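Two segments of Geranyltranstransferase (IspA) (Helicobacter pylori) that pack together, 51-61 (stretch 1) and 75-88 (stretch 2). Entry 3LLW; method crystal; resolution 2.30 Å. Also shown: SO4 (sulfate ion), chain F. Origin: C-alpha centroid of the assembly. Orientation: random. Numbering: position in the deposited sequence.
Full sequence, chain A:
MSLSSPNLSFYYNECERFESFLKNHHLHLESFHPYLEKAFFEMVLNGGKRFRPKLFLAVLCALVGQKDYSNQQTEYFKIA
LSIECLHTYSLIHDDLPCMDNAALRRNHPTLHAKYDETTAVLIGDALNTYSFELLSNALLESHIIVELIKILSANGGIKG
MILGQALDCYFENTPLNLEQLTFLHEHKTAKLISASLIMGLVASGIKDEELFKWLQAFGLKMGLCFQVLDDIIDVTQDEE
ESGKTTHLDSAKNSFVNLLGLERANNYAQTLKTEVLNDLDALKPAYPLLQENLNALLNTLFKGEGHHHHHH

Stretch 1, residues 51-61: FRPKLFLAVLC
Stretch 2 (75-88) EYFKIALSIECLHT

Two helices, 51-61 and 75-88, pack with their N-to-C directions at 149°, nearly antiparallel, and their axes approach to 8.5 Å. Both backbones stay helical throughout, with phi between -73° and -53° and psi between -53° and -28°, and carry the usual i to i+4 hydrogen bonds, such as Phe56 N to Arg52 O (3.0 Å) and Glu84 N to Ala80 O (3.2 Å). The register is set where Pro53 faces Ala80, CA to CA 4.8 Å. The two residues meet closely here: Pro53 CB lies 4.0 Å from Ala80 CB, and Pro53 CG, in a C-gamma exo ring, sits 3.6 Å from Ala80 O. No direct hydrogen bond joins the helices; together they bury 612 Å².

Phe56 covers the most surface. Its CA-to-CB bond points toward the second helix, and chi1 t (171°) with chi2 -110° drives the ring as a knob into the hole formed by Tyr76, Ile79, Ala80 and Ile83. Phe56 CZ reaches Ile79 CG2 at 3.4 Å, Phe56 CD1 meets Ala80 CB at 3.6 Å, and Phe56 CB touches Ile83 CD1 at 4.0 Å. The ring also presses on backbone, with Phe56 CE1 3.3 Å from Tyr76 O. Ile79 and Ile83 are both m, t.

One turn further along, Leu60 (t, p) lays a methyl over a face of the Tyr76 ring: Leu60 CD2 is 3.8 Å from the Tyr76 centroid, 25° off the normal, a CH-pi contact. Tyr76 has chi1 m and chi2 -42°. Beside it, Leu57 (m, t) brings CD2 to within 4.3 Å of Phe77 CE1, at the ring edge; Phe77 points away at CB, but its end returns.

Arg52, nearly as extensive in coverage, handles the polar end. Its aliphatic base packs first, CB to Ile83 CG2 at 3.8 Å; then chi1 m, chi2 134°, chi3 t and chi4 102° lay the guanidinium flat on His87 (chi1 t, chi2 63°), centres 3.9 Å apart and planes at 8°. Stacking leaves the guanidinium edge free to bond: Arg52 NH2 donates to sulfate O2 at 2.8 Å, while His87 NE2 gives sulfate O1 a weak hydrogen bond at 3.5 Å. The anion, probably from the crystallisation liquor, thus bridges the helices, and Phe51 N adds a weak bond to its O3 at 3.3 Å. A water also links them, accepting from Arg52 N and Arg52 NH2, each 3.1 Å from its oxygen, and lying 2.8 Å from Glu84 OE1.

The rule is a close proline-alanine register, one aromatic knob, and a stacked cation at the polar end.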

# COMPACT_ATOMS: atom_id res chain seq x y z
N PHE A 51 -13.90 -5.25 -14.32
CA PHE A 51 -14.02 -6.69 -14.20
C PHE A 51 -13.88 -7.17 -12.75
O PHE A 51 -14.66 -8.00 -12.30
CB PHE A 51 -13.04 -7.43 -15.13
CG PHE A 51 -13.21 -8.94 -15.12
CD1 PHE A 51 -14.45 -9.51 -15.44
CD2 PHE A 51 -12.15 -9.78 -14.79
CE1 PHE A 51 -14.61 -10.90 -15.43
CE2 PHE A 51 -12.31 -11.16 -14.79
CZ PHE A 51 -13.54 -11.73 -15.10
N ARG A 52 -12.91 -6.62 -12.02
CA ARG A 52 -12.66 -7.06 -10.66
C ARG A 52 -13.74 -6.67 -9.64
O ARG A 52 -14.17 -7.54 -8.90
CB ARG A 52 -11.24 -6.68 -10.19
CG ARG A 52 -10.17 -7.45 -10.90
CD ARG A 52 -9.05 -6.53 -11.35
NE ARG A 52 -8.15 -7.23 -12.24
CZ ARG A 52 -8.15 -7.10 -13.56
NH1 ARG A 52 -7.29 -7.80 -14.28
NH2 ARG A 52 -9.00 -6.26 -14.17
N PRO A 53 -14.16 -5.38 -9.60
CA PRO A 53 -15.33 -5.10 -8.77
C PRO A 53 -16.59 -5.89 -9.15
O PRO A 53 -17.32 -6.32 -8.25
CB PRO A 53 -15.56 -3.60 -8.95
CG PRO A 53 -14.25 -3.06 -9.37
CD PRO A 53 -13.64 -4.13 -10.20
N LYS A 54 -16.83 -6.10 -10.44
CA LYS A 54 -17.94 -6.96 -10.86
C LYS A 54 -17.84 -8.39 -10.31
O LYS A 54 -18.85 -8.97 -9.92
CB LYS A 54 -18.10 -6.99 -12.37
CG LYS A 54 -18.74 -5.73 -12.92
CD LYS A 54 -18.61 -5.65 -14.42
CE LYS A 54 -19.08 -4.27 -14.90
NZ LYS A 54 -19.24 -4.20 -16.36
N LEU A 55 -16.63 -8.95 -10.28
CA LEU A 55 -16.42 -10.28 -9.69
C LEU A 55 -16.71 -10.28 -8.20
O LEU A 55 -17.32 -11.22 -7.69
CB LEU A 55 -14.98 -10.75 -9.90
CG LEU A 55 -14.55 -11.19 -11.30
CD1 LEU A 55 -13.03 -11.13 -11.36
CD2 LEU A 55 -15.07 -12.60 -11.56
N PHE A 56 -16.26 -9.22 -7.52
CA PHE A 56 -16.49 -9.02 -6.09
C PHE A 56 -17.99 -8.98 -5.81
O PHE A 56 -18.50 -9.69 -4.91
CB PHE A 56 -15.83 -7.70 -5.62
CG PHE A 56 -16.20 -7.30 -4.21
CD1 PHE A 56 -17.02 -6.20 -3.98
CD2 PHE A 56 -15.75 -8.04 -3.11
CE1 PHE A 56 -17.37 -5.83 -2.68
CE2 PHE A 56 -16.11 -7.68 -1.81
CZ PHE A 56 -16.93 -6.59 -1.59
N LEU A 57 -18.67 -8.14 -6.58
CA LEU A 57 -20.12 -7.96 -6.43
C LEU A 57 -20.95 -9.17 -6.87
O LEU A 57 -22.01 -9.39 -6.33
CB LEU A 57 -20.57 -6.69 -7.15
CG LEU A 57 -20.13 -5.38 -6.52
CD1 LEU A 57 -20.36 -4.22 -7.51
CD2 LEU A 57 -20.88 -5.15 -5.22
N ALA A 58 -20.44 -9.95 -7.81
CA ALA A 58 -21.10 -11.19 -8.22
C ALA A 58 -21.27 -12.15 -7.06
O ALA A 58 -22.32 -12.71 -6.90
CB ALA A 58 -20.35 -11.86 -9.34
N VAL A 59 -20.21 -12.30 -6.26
CA VAL A 59 -20.20 -13.21 -5.11
C VAL A 59 -21.06 -12.66 -3.98
O VAL A 59 -21.86 -13.37 -3.38
CB VAL A 59 -18.76 -13.46 -4.59
CG1 VAL A 59 -18.72 -14.56 -3.54
CG2 VAL A 59 -17.85 -13.85 -5.73
N LEU A 60 -20.91 -11.37 -3.74
CA LEU A 60 -21.56 -10.71 -2.63
C LEU A 60 -23.08 -10.55 -2.77
O LEU A 60 -23.82 -10.92 -1.86
CB LEU A 60 -20.87 -9.38 -2.41
CG LEU A 60 -21.37 -8.49 -1.29
CD1 LEU A 60 -20.91 -9.01 0.07
CD2 LEU A 60 -20.77 -7.17 -1.58
N CYS A 61 -23.53 -10.02 -3.91
CA CYS A 61 -24.97 -9.87 -4.21
C CYS A 61 -25.72 -11.19 -4.17
O CYS A 61 -26.89 -11.23 -3.78
CB CYS A 61 -25.19 -9.26 -5.59
SG CYS A 61 -24.67 -7.56 -5.75
N GLU A 75 -20.56 0.72 1.84
CA GLU A 75 -19.41 0.06 2.41
C GLU A 75 -18.85 -1.02 1.47
O GLU A 75 -17.64 -1.16 1.34
CB GLU A 75 -19.76 -0.56 3.76
CG GLU A 75 -20.40 0.42 4.75
CD GLU A 75 -19.67 1.75 4.83
OE1 GLU A 75 -20.32 2.80 4.65
OE2 GLU A 75 -18.44 1.75 5.08
N TYR A 76 -19.75 -1.76 0.82
CA TYR A 76 -19.39 -2.76 -0.18
C TYR A 76 -18.76 -2.10 -1.42
O TYR A 76 -17.84 -2.64 -2.04
CB TYR A 76 -20.61 -3.58 -0.57
CG TYR A 76 -21.20 -4.42 0.55
CD1 TYR A 76 -20.38 -5.12 1.43
CD2 TYR A 76 -22.59 -4.54 0.70
CE1 TYR A 76 -20.92 -5.91 2.45
CE2 TYR A 76 -23.14 -5.32 1.72
CZ TYR A 76 -22.29 -6.00 2.59
OH TYR A 76 -22.80 -6.77 3.60
N PHE A 77 -19.25 -0.92 -1.77
CA PHE A 77 -18.73 -0.18 -2.90
C PHE A 77 -17.31 0.32 -2.58
O PHE A 77 -16.44 0.23 -3.43
CB PHE A 77 -19.65 0.98 -3.26
CG PHE A 77 -20.89 0.58 -4.02
CD1 PHE A 77 -21.07 -0.72 -4.48
CD2 PHE A 77 -21.85 1.53 -4.34
CE1 PHE A 77 -22.20 -1.08 -5.19
CE2 PHE A 77 -22.99 1.19 -5.07
CZ PHE A 77 -23.16 -0.12 -5.50
N LYS A 78 -17.08 0.79 -1.36
CA LYS A 78 -15.74 1.16 -0.88
C LYS A 78 -14.73 0.03 -1.08
O LYS A 78 -13.68 0.24 -1.70
CB LYS A 78 -15.79 1.54 0.60
CG LYS A 78 -16.25 2.96 0.87
CD LYS A 78 -16.45 3.12 2.36
CE LYS A 78 -17.11 4.44 2.73
NZ LYS A 78 -17.40 4.49 4.20
N ILE A 79 -15.07 -1.16 -0.58
CA ILE A 79 -14.29 -2.37 -0.79
C ILE A 79 -14.04 -2.71 -2.26
O ILE A 79 -12.90 -3.01 -2.66
CB ILE A 79 -14.95 -3.57 -0.11
CG1 ILE A 79 -15.04 -3.31 1.41
CG2 ILE A 79 -14.18 -4.84 -0.46
CD1 ILE A 79 -15.92 -4.28 2.17
N ALA A 80 -15.10 -2.66 -3.06
CA ALA A 80 -14.99 -2.88 -4.50
C ALA A 80 -14.06 -1.84 -5.14
O ALA A 80 -13.27 -2.18 -6.03
CB ALA A 80 -16.38 -2.82 -5.14
N LEU A 81 -14.15 -0.60 -4.67
CA LEU A 81 -13.33 0.52 -5.13
C LEU A 81 -11.86 0.33 -4.73
O LEU A 81 -10.95 0.72 -5.49
CB LEU A 81 -13.87 1.86 -4.61
CG LEU A 81 -13.24 3.15 -5.16
CD1 LEU A 81 -13.11 3.12 -6.66
CD2 LEU A 81 -13.97 4.40 -4.70
N SER A 82 -11.61 -0.31 -3.59
CA SER A 82 -10.22 -0.54 -3.17
C SER A 82 -9.51 -1.49 -4.12
O SER A 82 -8.34 -1.31 -4.41
CB SER A 82 -10.16 -1.11 -1.76
OG SER A 82 -10.52 -2.46 -1.77
N ILE A 83 -10.24 -2.50 -4.60
CA ILE A 83 -9.73 -3.43 -5.60
C ILE A 83 -9.44 -2.70 -6.93
O ILE A 83 -8.42 -2.94 -7.57
CB ILE A 83 -10.71 -4.58 -5.86
CG1 ILE A 83 -11.09 -5.27 -4.53
CG2 ILE A 83 -10.07 -5.60 -6.79
CD1 ILE A 83 -12.19 -6.33 -4.65
N GLU A 84 -10.33 -1.79 -7.31
CA GLU A 84 -10.19 -1.07 -8.57
C GLU A 84 -8.97 -0.14 -8.51
O GLU A 84 -8.20 -0.09 -9.44
CB GLU A 84 -11.51 -0.37 -8.94
CG GLU A 84 -11.58 0.28 -10.35
CD GLU A 84 -11.41 -0.69 -11.54
OE1 GLU A 84 -11.57 -1.92 -11.39
OE2 GLU A 84 -11.12 -0.18 -12.66
N CYS A 85 -8.77 0.53 -7.37
CA CYS A 85 -7.58 1.38 -7.15
C CYS A 85 -6.24 0.65 -7.24
O CYS A 85 -5.30 1.14 -7.89
CB CYS A 85 -7.68 2.12 -5.81
SG CYS A 85 -8.92 3.41 -5.83
N LEU A 86 -6.16 -0.52 -6.62
CA LEU A 86 -4.98 -1.38 -6.72
C LEU A 86 -4.71 -1.79 -8.15
O LEU A 86 -3.57 -1.75 -8.59
CB LEU A 86 -5.11 -2.62 -5.83
CG LEU A 86 -3.76 -3.22 -5.42
CD1 LEU A 86 -3.04 -2.29 -4.46
CD2 LEU A 86 -3.94 -4.59 -4.79
N HIS A 87 -5.75 -2.16 -8.89
CA HIS A 87 -5.60 -2.51 -10.29
C HIS A 87 -5.11 -1.30 -11.11
O HIS A 87 -4.26 -1.46 -11.98
CB HIS A 87 -6.92 -3.03 -10.87
CG HIS A 87 -6.90 -3.21 -12.36
ND1 HIS A 87 -6.05 -4.10 -12.99
CD2 HIS A 87 -7.62 -2.62 -13.34
CE1 HIS A 87 -6.24 -4.03 -14.30
NE2 HIS A 87 -7.19 -3.14 -14.54
N THR A 88 -5.65 -0.12 -10.83
CA THR A 88 -5.33 1.10 -11.57
C THR A 88 -3.89 1.53 -11.32
O THR A 88 -3.20 1.95 -12.26
CB THR A 88 -6.28 2.25 -11.17
OG1 THR A 88 -7.62 1.77 -11.19
CG2 THR A 88 -6.14 3.42 -12.13
S SO4 F . -10.22 -4.30 -17.05
O1 SO4 F . -9.49 -3.03 -17.17
O2 SO4 F . -9.28 -5.40 -16.84
O3 SO4 F . -11.19 -4.26 -15.96
O4 SO4 F . -10.92 -4.55 -18.31
O HOH W 1 -11.03 -4.25 -12.89